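Local coordinates for protein sugar kinase MJ0406 (PDB 2C4E) that phosphorylates nucleosides, above all inosine, guanosine and cytidine, to their monophosphates with ATP as the preferred donor and magnesium or manganese as cofactor, at residues 177-187 / 204-215; 46-55 / 283-293. All coordinates share one frame; numbering follows the deposited sequence.

Interaction 1 (177-187 / 204-215); sequences IEHTNFLFMNK and YLERVDALIVTK
L183 N donates to A210 O and I212 N returns a bond to L183 O, and M185 repeats this with I212 O and T214 N. That alternation, with axes 4.7 Å apart and 19° from parallel, makes 182-186 and 210-214 adjacent parallel strands; their helical link gives a beta-alpha-beta crossover. Where the pairing starts, N181 O accepts from both A210 N and D209 N.

Apolar groups clothe both faces. On one, I212 CD1 lies over a face of the F184 ring, 4.0 Å from its centroid, while the opposite face brings L183 CD2 within 3.7 Å of Y204 CD2.

At the N-terminal end R207 NE forms a hydrogen-bonded salt bridge with E178 OE2, 3.0 Å, on the anti side of the carboxylate, the flat groups 7° from coplanar; R207 NH1 also bonds D203 O.

At the C-terminal end T214 OG1, set between backbone N and carbonyl carbon (chi1 51°), gives its proton to N186 OD1 at 2.5 Å, from above the carbonyl plane, and is also hydrogen-bonded to R250 NH2. N186, T214 and K215 bind ATP, so this short bond ties two nucleotide-site residues across neighbouring strand ends.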
loop_
_atom_site.group_PDB
_atom_site.type_symbol
_atom_site.label_atom_id
_atom_site.label_comp_id
_atom_site.label_asym_id
_atom_site.label_seq_id
_atom_site.Cartn_x
_atom_site.Cartn_y
_atom_site.Cartn_z
ATOM N N ILE A 177 27.314 -15.411 12.219
ATOM C CA ILE A 177 27.286 -16.865 12.329
ATOM C C ILE A 177 28.240 -17.350 13.422
ATOM O O ILE A 177 27.960 -18.337 14.088
ATOM C CB ILE A 177 27.594 -17.541 10.963
ATOM C CG1 ILE A 177 26.398 -17.374 10.050
ATOM C CG2 ILE A 177 27.962 -19.017 11.137
ATOM C CD1 ILE A 177 26.635 -17.930 8.626
ATOM N N GLU A 178 29.340 -16.622 13.633
ATOM C CA GLU A 178 30.314 -17.012 14.626
ATOM C C GLU A 178 29.733 -16.739 16.022
ATOM O O GLU A 178 30.241 -17.252 17.008
ATOM C CB GLU A 178 31.687 -16.362 14.365
ATOM C CG GLU A 178 32.314 -17.024 13.127
ATOM C CD GLU A 178 33.753 -16.685 12.848
ATOM O OE1 GLU A 178 34.152 -15.525 13.085
ATOM O OE2 GLU A 178 34.465 -17.592 12.345
ATOM N N HIS A 179 28.653 -15.963 16.068
ATOM C CA HIS A 179 27.924 -15.676 17.320
ATOM C C HIS A 179 26.523 -16.267 17.319
ATOM O O HIS A 179 25.608 -15.735 17.956
ATOM C CB HIS A 179 27.859 -14.180 17.522
ATOM C CG HIS A 179 29.203 -13.544 17.633
ATOM N ND1 HIS A 179 29.789 -13.229 18.840
ATOM C CD2 HIS A 179 30.094 -13.193 16.678
ATOM C CE1 HIS A 179 30.983 -12.706 18.616
ATOM N NE2 HIS A 179 31.187 -12.663 17.312
ATOM N N THR A 180 26.361 -17.381 16.602
ATOM C CA THR A 180 25.073 -18.058 16.502
ATOM C C THR A 180 25.184 -19.487 17.018
ATOM O O THR A 180 26.138 -20.174 16.703
ATOM C CB THR A 180 24.598 -18.100 15.041
ATOM O OG1 THR A 180 24.310 -16.776 14.586
ATOM C CG2 THR A 180 23.252 -18.790 14.946
ATOM N N ASN A 181 24.215 -19.906 17.825
ATOM C CA ASN A 181 24.083 -21.307 18.244
ATOM C C ASN A 181 23.183 -22.112 17.304
ATOM O O ASN A 181 23.584 -23.179 16.867
ATOM C CB ASN A 181 23.584 -21.415 19.686
ATOM C CG ASN A 181 24.562 -20.832 20.666
ATOM O OD1 ASN A 181 25.578 -21.482 21.070
ATOM N ND2 ASN A 181 24.324 -19.596 21.030
ATOM N N PHE A 182 21.988 -21.609 16.994
ATOM C CA PHE A 182 21.074 -22.261 16.057
ATOM C C PHE A 182 20.944 -21.366 14.851
ATOM O O PHE A 182 20.488 -20.229 14.974
ATOM C CB PHE A 182 19.652 -22.431 16.604
ATOM C CG PHE A 182 19.554 -23.074 17.963
ATOM C CD1 PHE A 182 19.485 -22.281 19.101
ATOM C CD2 PHE A 182 19.470 -24.440 18.104
ATOM C CE1 PHE A 182 19.362 -22.856 20.357
ATOM C CE2 PHE A 182 19.331 -25.031 19.375
ATOM C CZ PHE A 182 19.285 -24.235 20.486
ATOM N N LEU A 183 21.352 -21.867 13.689
ATOM C CA LEU A 183 21.269 -21.144 12.437
ATOM C C LEU A 183 20.215 -21.802 11.560
ATOM O O LEU A 183 20.329 -22.983 11.210
ATOM C CB LEU A 183 22.625 -21.154 11.748
ATOM C CG LEU A 183 22.730 -20.503 10.369
ATOM C CD1 LEU A 183 22.408 -19.007 10.510
ATOM C CD2 LEU A 183 24.127 -20.731 9.846
ATOM N N PHE A 184 19.185 -21.040 11.241
ATOM C CA PHE A 184 18.117 -21.476 10.363
ATOM C C PHE A 184 18.253 -20.786 9.007
ATOM O O PHE A 184 18.454 -19.578 8.942
ATOM C CB PHE A 184 16.753 -21.083 10.938
ATOM C CG PHE A 184 16.372 -21.768 12.227
ATOM C CD1 PHE A 184 16.704 -21.199 13.467
ATOM C CD2 PHE A 184 15.608 -22.921 12.223
ATOM C CE1 PHE A 184 16.319 -21.808 14.659
ATOM C CE2 PHE A 184 15.231 -23.522 13.405
ATOM C CZ PHE A 184 15.579 -22.969 14.619
ATOM N N MET A 185 18.110 -21.543 7.930
ATOM C CA MET A 185 18.020 -20.971 6.598
ATOM C C MET A 185 17.150 -21.854 5.734
ATOM O O MET A 185 17.180 -23.067 5.842
ATOM C CB MET A 185 19.404 -20.839 5.951
ATOM C CG MET A 185 20.233 -19.662 6.456
ATOM S SD MET A 185 21.754 -19.477 5.456
ATOM C CE MET A 185 22.779 -20.628 6.274
ATOM N N ASN A 186 16.374 -21.237 4.863
ATOM C CA ASN A 186 15.723 -21.973 3.801
ATOM C C ASN A 186 16.779 -22.417 2.790
ATOM O O ASN A 186 17.860 -21.842 2.739
ATOM C CB ASN A 186 14.661 -21.109 3.134
ATOM C CG ASN A 186 13.460 -20.917 4.022
ATOM O OD1 ASN A 186 12.925 -21.885 4.561
ATOM N ND2 ASN A 186 13.039 -19.670 4.202
ATOM N N LYS A 187 16.460 -23.431 1.995
ATOM C CA LYS A 187 17.457 -24.050 1.114
ATOM C C LYS A 187 18.099 -23.087 0.116
ATOM O O LYS A 187 19.300 -23.160 -0.115
ATOM C CB LYS A 187 16.871 -25.248 0.369
ATOM C CG LYS A 187 17.908 -26.015 -0.469
ATOM C CD LYS A 187 17.374 -27.366 -0.934
ATOM C CE LYS A 187 18.499 -28.341 -1.260
ATOM N NZ LYS A 187 18.003 -29.741 -1.362
ATOM N N TYR A 204 30.110 -24.631 8.676
ATOM C CA TYR A 204 29.100 -24.084 9.579
ATOM C C TYR A 204 29.225 -24.697 10.947
ATOM O O TYR A 204 29.105 -23.997 11.959
ATOM C CB TYR A 204 27.692 -24.347 9.078
ATOM C CG TYR A 204 27.329 -23.556 7.865
ATOM C CD1 TYR A 204 27.423 -24.119 6.597
ATOM C CD2 TYR A 204 26.866 -22.254 7.971
ATOM C CE1 TYR A 204 27.082 -23.402 5.469
ATOM C CE2 TYR A 204 26.512 -21.529 6.855
ATOM C CZ TYR A 204 26.624 -22.107 5.597
ATOM O OH TYR A 204 26.261 -21.397 4.472
ATOM N N LEU A 205 29.441 -26.002 10.992
ATOM C CA LEU A 205 29.403 -26.712 12.271
ATOM C C LEU A 205 30.637 -26.462 13.138
ATOM O O LEU A 205 30.638 -26.812 14.311
ATOM C CB LEU A 205 29.204 -28.211 12.048
ATOM C CG LEU A 205 27.846 -28.588 11.451
ATOM C CD1 LEU A 205 27.851 -30.055 11.050
ATOM C CD2 LEU A 205 26.736 -28.305 12.422
ATOM N N GLU A 206 31.688 -25.874 12.566
ATOM C CA GLU A 206 32.805 -25.388 13.378
ATOM C C GLU A 206 32.395 -24.127 14.148
ATOM O O GLU A 206 33.042 -23.752 15.109
ATOM C CB GLU A 206 34.040 -25.101 12.520
ATOM C CG GLU A 206 34.747 -26.365 12.055
ATOM C CD GLU A 206 35.915 -26.089 11.118
ATOM O OE1 GLU A 206 36.428 -24.948 11.109
ATOM O OE2 GLU A 206 36.329 -27.011 10.386
ATOM N N ARG A 207 31.315 -23.484 13.720
ATOM C CA ARG A 207 30.894 -22.215 14.291
ATOM C C ARG A 207 29.584 -22.275 15.065
ATOM O O ARG A 207 29.432 -21.546 16.024
ATOM C CB ARG A 207 30.789 -21.189 13.189
ATOM C CG ARG A 207 32.158 -20.880 12.610
ATOM C CD ARG A 207 32.144 -20.318 11.233
ATOM N NE ARG A 207 33.489 -19.948 10.792
ATOM C CZ ARG A 207 34.353 -20.763 10.171
ATOM N NH1 ARG A 207 34.045 -22.033 9.895
ATOM N NH2 ARG A 207 35.543 -20.295 9.806
ATOM N N VAL A 208 28.636 -23.093 14.612
ATOM C CA VAL A 208 27.304 -23.171 15.232
ATOM C C VAL A 208 27.080 -24.547 15.848
ATOM O O VAL A 208 27.822 -25.502 15.592
ATOM C CB VAL A 208 26.168 -22.838 14.225
ATOM C CG1 VAL A 208 26.461 -21.558 13.486
ATOM C CG2 VAL A 208 25.932 -23.988 13.227
ATOM N N ASP A 209 26.090 -24.638 16.725
ATOM C CA ASP A 209 25.737 -25.922 17.313
ATOM C C ASP A 209 24.777 -26.729 16.460
ATOM O O ASP A 209 24.824 -27.955 16.474
ATOM C CB ASP A 209 25.104 -25.720 18.690
ATOM C CG ASP A 209 26.026 -25.079 19.672
ATOM O OD1 ASP A 209 27.206 -25.481 19.791
ATOM O OD2 ASP A 209 25.620 -24.198 20.452
ATOM N N ALA A 210 23.888 -26.041 15.751
ATOM C CA ALA A 210 22.916 -26.685 14.884
ATOM C C ALA A 210 22.625 -25.789 13.709
ATOM O O ALA A 210 22.387 -24.582 13.867
ATOM C CB ALA A 210 21.630 -26.998 15.622
ATOM N N LEU A 211 22.675 -26.391 12.522
ATOM C CA LEU A 211 22.294 -25.749 11.294
ATOM C C LEU A 211 21.021 -26.442 10.838
ATOM O O LEU A 211 21.009 -27.654 10.666
ATOM C CB LEU A 211 23.391 -25.973 10.239
ATOM C CG LEU A 211 23.000 -25.743 8.784
ATOM C CD1 LEU A 211 22.642 -24.286 8.581
ATOM C CD2 LEU A 211 24.142 -26.173 7.857
ATOM N N ILE A 212 19.963 -25.673 10.648
ATOM C CA ILE A 212 18.669 -26.192 10.287
ATOM C C ILE A 212 18.306 -25.613 8.932
ATOM O O ILE A 212 18.126 -24.398 8.773
ATOM C CB ILE A 212 17.604 -25.817 11.325
ATOM C CG1 ILE A 212 18.022 -26.301 12.732
ATOM C CG2 ILE A 212 16.260 -26.413 10.887
ATOM C CD1 ILE A 212 18.700 -25.235 13.586
ATOM N N VAL A 213 18.259 -26.484 7.943
ATOM C CA VAL A 213 17.904 -26.097 6.594
ATOM C C VAL A 213 16.483 -26.558 6.321
ATOM O O VAL A 213 16.187 -27.752 6.325
ATOM C CB VAL A 213 18.877 -26.688 5.551
ATOM C CG1 VAL A 213 18.456 -26.291 4.145
ATOM C CG2 VAL A 213 20.314 -26.253 5.843
ATOM N N THR A 214 15.608 -25.595 6.102
ATOM C CA THR A 214 14.216 -25.874 5.851
ATOM C C THR A 214 13.952 -25.860 4.355
ATOM O O THR A 214 14.481 -25.021 3.618
ATOM C CB THR A 214 13.347 -24.839 6.593
ATOM O OG1 THR A 214 13.818 -23.518 6.284
ATOM C CG2 THR A 214 13.557 -24.938 8.078
ATOM N N LYS A 215 13.145 -26.823 3.920
ATOM C CA LYS A 215 12.837 -27.046 2.515
ATOM C C LYS A 215 11.316 -27.074 2.285
ATOM O O LYS A 215 10.847 -27.625 1.304
ATOM C CB LYS A 215 13.475 -28.360 2.049
ATOM C CG LYS A 215 14.928 -28.554 2.471
ATOM C CD LYS A 215 15.435 -29.941 2.107
ATOM C CE LYS A 215 16.880 -30.139 2.533
ATOM N NZ LYS A 215 17.283 -31.571 2.484
HETATM O O HOH W 1 31.352 -19.731 16.719
HETATM O O HOH W 2 27.937 -21.634 18.487
#

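Interaction 2 (46-55 / 283-293); sequences ANTAVGIKKL and CQTNLPTWDKV
This is a helix-against-loop contact, largely buried, in which helix 44-54 packs on the irregular chain that leads into helix 290-299. Helices 245-258 and 263-277 and strand 7-11 of the main sheet border it. The pairing advances in step: N47 lies by Q284, G51 by L287 and L55 by W290, so the loop follows one flank of the helix.

Near the start, Q284 NE2 donates to N47 OD1 at 3.0 Å with an N-H...O angle of 167°. The bond lies in the plane of both amides, although those planes stand 83° apart. The Q284 amide is held further by Y74 OH at NE2 and Y77 OH at OE1, while N47 ND2 bonds D247 OD2.

In the middle, L287 CD1 rests against both V50 CG1 and G51 N, 3.6 Å from each; L287 CD2 lies 4.0 Å from G51 CA, where there is no side chain. K54 crosses L287 obliquely; bends at chi2 (-70°) and at the two torsions beyond it bring NZ to a hydrogen bond with L287 O, 3.1 Å. One water bridges G51 O and P288 O, another K54 O and W290 N.

At the far end L55 CD2 packs on V293 CG2 at 3.9 Å and near W290 CE3, and W290 also makes a cation-pi contact with K259.

N47 binds substrate, and D247 is the inferred proton acceptor. With one amide end bonded to Q284 and the other to D247, the rotation of the N47 amide should be fixed, and Q284 probably acts as a second-shell residue that positions it.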
loop_
_atom_site.group_PDB
_atom_site.type_symbol
_atom_site.label_atom_id
_atom_site.label_comp_id
_atom_site.label_asym_id
_atom_site.label_seq_id
_atom_site.Cartn_x
_atom_site.Cartn_y
_atom_site.Cartn_z
ATOM N N ALA A 46 7.604 -10.825 15.616
ATOM C CA ALA A 46 6.312 -10.932 16.268
ATOM C C ALA A 46 5.639 -12.266 15.962
ATOM O O ALA A 46 5.085 -12.897 16.852
ATOM C CB ALA A 46 5.428 -9.790 15.842
ATOM N N ASN A 47 5.678 -12.694 14.711
ATOM C CA ASN A 47 5.119 -13.989 14.322
ATOM C C ASN A 47 5.691 -15.096 15.199
ATOM O O ASN A 47 4.974 -15.935 15.743
ATOM C CB ASN A 47 5.466 -14.314 12.873
ATOM C CG ASN A 47 4.722 -13.429 11.879
ATOM O OD1 ASN A 47 3.745 -12.775 12.233
ATOM N ND2 ASN A 47 5.193 -13.405 10.643
ATOM N N THR A 48 7.000 -15.079 15.326
ATOM C CA THR A 48 7.699 -16.086 16.107
ATOM C C THR A 48 7.313 -15.968 17.592
ATOM O O THR A 48 7.009 -16.963 18.223
ATOM C CB THR A 48 9.219 -15.976 15.894
ATOM O OG1 THR A 48 9.550 -16.068 14.495
ATOM C CG2 THR A 48 9.934 -17.162 16.499
ATOM N N ALA A 49 7.304 -14.750 18.140
ATOM C CA ALA A 49 6.971 -14.524 19.547
ATOM C C ALA A 49 5.579 -14.983 19.878
ATOM O O ALA A 49 5.355 -15.572 20.931
ATOM C CB ALA A 49 7.132 -13.052 19.925
ATOM N N VAL A 50 4.634 -14.691 18.990
ATOM C CA VAL A 50 3.251 -15.105 19.189
ATOM C C VAL A 50 3.115 -16.622 19.087
ATOM O O VAL A 50 2.426 -17.224 19.898
ATOM C CB VAL A 50 2.290 -14.368 18.219
ATOM C CG1 VAL A 50 0.858 -14.921 18.326
ATOM C CG2 VAL A 50 2.278 -12.894 18.518
ATOM N N GLY A 51 3.779 -17.244 18.113
ATOM C CA GLY A 51 3.781 -18.700 17.998
ATOM C C GLY A 51 4.365 -19.386 19.220
ATOM O O GLY A 51 3.858 -20.413 19.682
ATOM N N ILE A 52 5.439 -18.817 19.751
ATOM C CA ILE A 52 6.092 -19.355 20.948
ATOM C C ILE A 52 5.121 -19.298 22.116
ATOM O O ILE A 52 4.938 -20.280 22.837
ATOM C CB ILE A 52 7.387 -18.579 21.252
ATOM C CG1 ILE A 52 8.463 -18.952 20.219
ATOM C CG2 ILE A 52 7.865 -18.865 22.664
ATOM C CD1 ILE A 52 9.600 -17.954 20.152
ATOM N N LYS A 53 4.458 -18.158 22.273
ATOM C CA LYS A 53 3.539 -17.954 23.392
ATOM C C LYS A 53 2.352 -18.896 23.295
ATOM O O LYS A 53 1.913 -19.432 24.297
ATOM C CB LYS A 53 3.069 -16.506 23.461
ATOM C CG LYS A 53 2.250 -16.178 24.710
ATOM C CD LYS A 53 3.091 -16.257 26.003
ATOM C CE LYS A 53 2.281 -15.849 27.211
ATOM N NZ LYS A 53 3.116 -15.586 28.425
ATOM N N LYS A 54 1.850 -19.091 22.081
ATOM C CA LYS A 54 0.728 -19.995 21.839
ATOM C C LYS A 54 1.079 -21.430 22.221
ATOM O O LYS A 54 0.207 -22.173 22.657
ATOM C CB LYS A 54 0.291 -19.926 20.371
ATOM C CG LYS A 54 -0.712 -18.802 20.078
ATOM C CD LYS A 54 -2.089 -19.118 20.714
ATOM C CE LYS A 54 -3.226 -19.326 19.694
ATOM N NZ LYS A 54 -3.931 -20.623 19.911
ATOM N N LEU A 55 2.352 -21.798 22.049
ATOM C CA LEU A 55 2.870 -23.116 22.457
ATOM C C LEU A 55 3.188 -23.233 23.955
ATOM O O LEU A 55 3.713 -24.248 24.400
ATOM C CB LEU A 55 4.109 -23.478 21.634
ATOM C CG LEU A 55 3.821 -23.673 20.145
ATOM C CD1 LEU A 55 5.112 -23.740 19.357
ATOM C CD2 LEU A 55 2.955 -24.892 19.911
ATOM N N CYS A 283 -0.144 -14.672 9.220
ATOM C CA CYS A 283 0.948 -15.437 9.819
ATOM C C CYS A 283 0.656 -15.885 11.239
ATOM O O CYS A 283 1.299 -16.813 11.737
ATOM C CB CYS A 283 2.228 -14.618 9.807
ATOM S SG CYS A 283 2.863 -14.282 8.164
ATOM N N GLN A 284 -0.296 -15.240 11.897
ATOM C CA GLN A 284 -0.604 -15.575 13.286
ATOM C C GLN A 284 -2.012 -16.125 13.486
ATOM O O GLN A 284 -2.381 -16.507 14.598
ATOM C CB GLN A 284 -0.395 -14.351 14.176
ATOM C CG GLN A 284 1.009 -13.778 14.081
ATOM C CD GLN A 284 1.170 -12.484 14.844
ATOM O OE1 GLN A 284 0.364 -12.173 15.702
ATOM N NE2 GLN A 284 2.223 -11.735 14.540
ATOM N N THR A 285 -2.796 -16.181 12.417
ATOM C CA THR A 285 -4.219 -16.462 12.556
ATOM C C THR A 285 -4.536 -17.877 13.048
ATOM O O THR A 285 -5.426 -18.039 13.873
ATOM C CB THR A 285 -4.954 -16.144 11.245
ATOM O OG1 THR A 285 -4.337 -16.837 10.154
ATOM C CG2 THR A 285 -4.782 -14.689 10.899
ATOM N N ASN A 286 -3.794 -18.883 12.581
ATOM C CA ASN A 286 -4.056 -20.278 12.953
ATOM C C ASN A 286 -2.885 -20.907 13.694
ATOM O O ASN A 286 -2.568 -22.079 13.484
ATOM C CB ASN A 286 -4.413 -21.119 11.710
ATOM C CG ASN A 286 -5.209 -22.378 12.052
ATOM O OD1 ASN A 286 -4.905 -23.481 11.565
ATOM N ND2 ASN A 286 -6.234 -22.224 12.881
ATOM N N LEU A 287 -2.264 -20.129 14.578
ATOM C CA LEU A 287 -1.166 -20.645 15.388
ATOM C C LEU A 287 -1.722 -21.632 16.408
ATOM O O LEU A 287 -2.694 -21.331 17.110
ATOM C CB LEU A 287 -0.398 -19.507 16.069
ATOM C CG LEU A 287 0.524 -18.718 15.135
ATOM C CD1 LEU A 287 0.983 -17.438 15.806
ATOM C CD2 LEU A 287 1.729 -19.522 14.687
ATOM N N PRO A 288 -1.151 -22.836 16.464
ATOM C CA PRO A 288 -1.686 -23.883 17.334
ATOM C C PRO A 288 -1.166 -23.849 18.776
ATOM O O PRO A 288 -0.123 -23.255 19.071
ATOM C CB PRO A 288 -1.203 -25.153 16.644
ATOM C CG PRO A 288 0.142 -24.762 16.114
ATOM C CD PRO A 288 0.010 -23.314 15.684
ATOM N N THR A 289 -1.898 -24.525 19.655
ATOM C CA THR A 289 -1.437 -24.803 21.005
ATOM C C THR A 289 -0.501 -25.999 20.999
ATOM O O THR A 289 -0.462 -26.765 20.040
ATOM C CB THR A 289 -2.600 -25.141 21.930
ATOM O OG1 THR A 289 -3.285 -26.311 21.448
ATOM C CG2 THR A 289 -3.648 -24.038 21.944
ATOM N N TRP A 290 0.204 -26.169 22.109
ATOM C CA TRP A 290 1.138 -27.266 22.286
ATOM C C TRP A 290 0.447 -28.624 22.151
ATOM O O TRP A 290 0.892 -29.491 21.405
ATOM C CB TRP A 290 1.815 -27.170 23.655
ATOM C CG TRP A 290 2.777 -28.278 23.837
ATOM C CD1 TRP A 290 2.584 -29.426 24.549
ATOM C CD2 TRP A 290 4.070 -28.384 23.245
ATOM N NE1 TRP A 290 3.695 -30.229 24.455
ATOM C CE2 TRP A 290 4.622 -29.612 23.657
ATOM C CE3 TRP A 290 4.841 -27.543 22.433
ATOM C CZ2 TRP A 290 5.890 -30.030 23.264
ATOM C CZ3 TRP A 290 6.101 -27.962 22.041
ATOM C CH2 TRP A 290 6.616 -29.185 22.461
ATOM N N ASP A 291 -0.644 -28.810 22.876
ATOM C CA ASP A 291 -1.324 -30.102 22.837
ATOM C C ASP A 291 -1.846 -30.409 21.438
ATOM O O ASP A 291 -1.817 -31.559 21.020
ATOM C CB ASP A 291 -2.446 -30.185 23.874
ATOM C CG ASP A 291 -1.924 -30.281 25.299
ATOM O OD1 ASP A 291 -0.695 -30.484 25.513
ATOM O OD2 ASP A 291 -2.685 -30.160 26.277
ATOM N N LYS A 292 -2.284 -29.390 20.699
ATOM C CA LYS A 292 -2.772 -29.607 19.337
ATOM C C LYS A 292 -1.642 -30.026 18.394
ATOM O O LYS A 292 -1.851 -30.844 17.490
ATOM C CB LYS A 292 -3.486 -28.361 18.783
ATOM C CG LYS A 292 -4.845 -28.090 19.413
ATOM C CD LYS A 292 -5.949 -28.942 18.798
ATOM C CE LYS A 292 -7.256 -28.800 19.570
ATOM N NZ LYS A 292 -8.261 -29.828 19.180
ATOM N N VAL A 293 -0.452 -29.465 18.599
ATOM C CA VAL A 293 0.701 -29.823 17.791
ATOM C C VAL A 293 1.141 -31.249 18.100
ATOM O O VAL A 293 1.432 -32.028 17.187
ATOM C CB VAL A 293 1.861 -28.843 18.023
ATOM C CG1 VAL A 293 3.169 -29.399 17.504
ATOM C CG2 VAL A 293 1.549 -27.514 17.364
HETATM O O HOH W 3 1.923 -21.666 17.805
HETATM O O HOH W 4 -0.045 -24.316 24.417
#

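In the fold
Interaction 2 joins parts of the chain 228 residues apart, and interaction 1 is nested within the loop it closes; their centres are 23 Å apart and their nearest atoms about 8 Å, without touching. Interaction 1 belongs to the central eight-stranded sheet of the ribokinase fold, whereas interaction 2 pairs helix 44-54 with the chain entering helix 290-299. Helix 245-258 connects them: its R250, an inferred transition-state stabiliser, meets T214 and N186, while its D247 meets N47 and its S255 touches L55. Interaction 1 thus supplies residues of the ATP site and interaction 2 a substrate-binding asparagine, consistent with donor and acceptor sites meeting around this one helix.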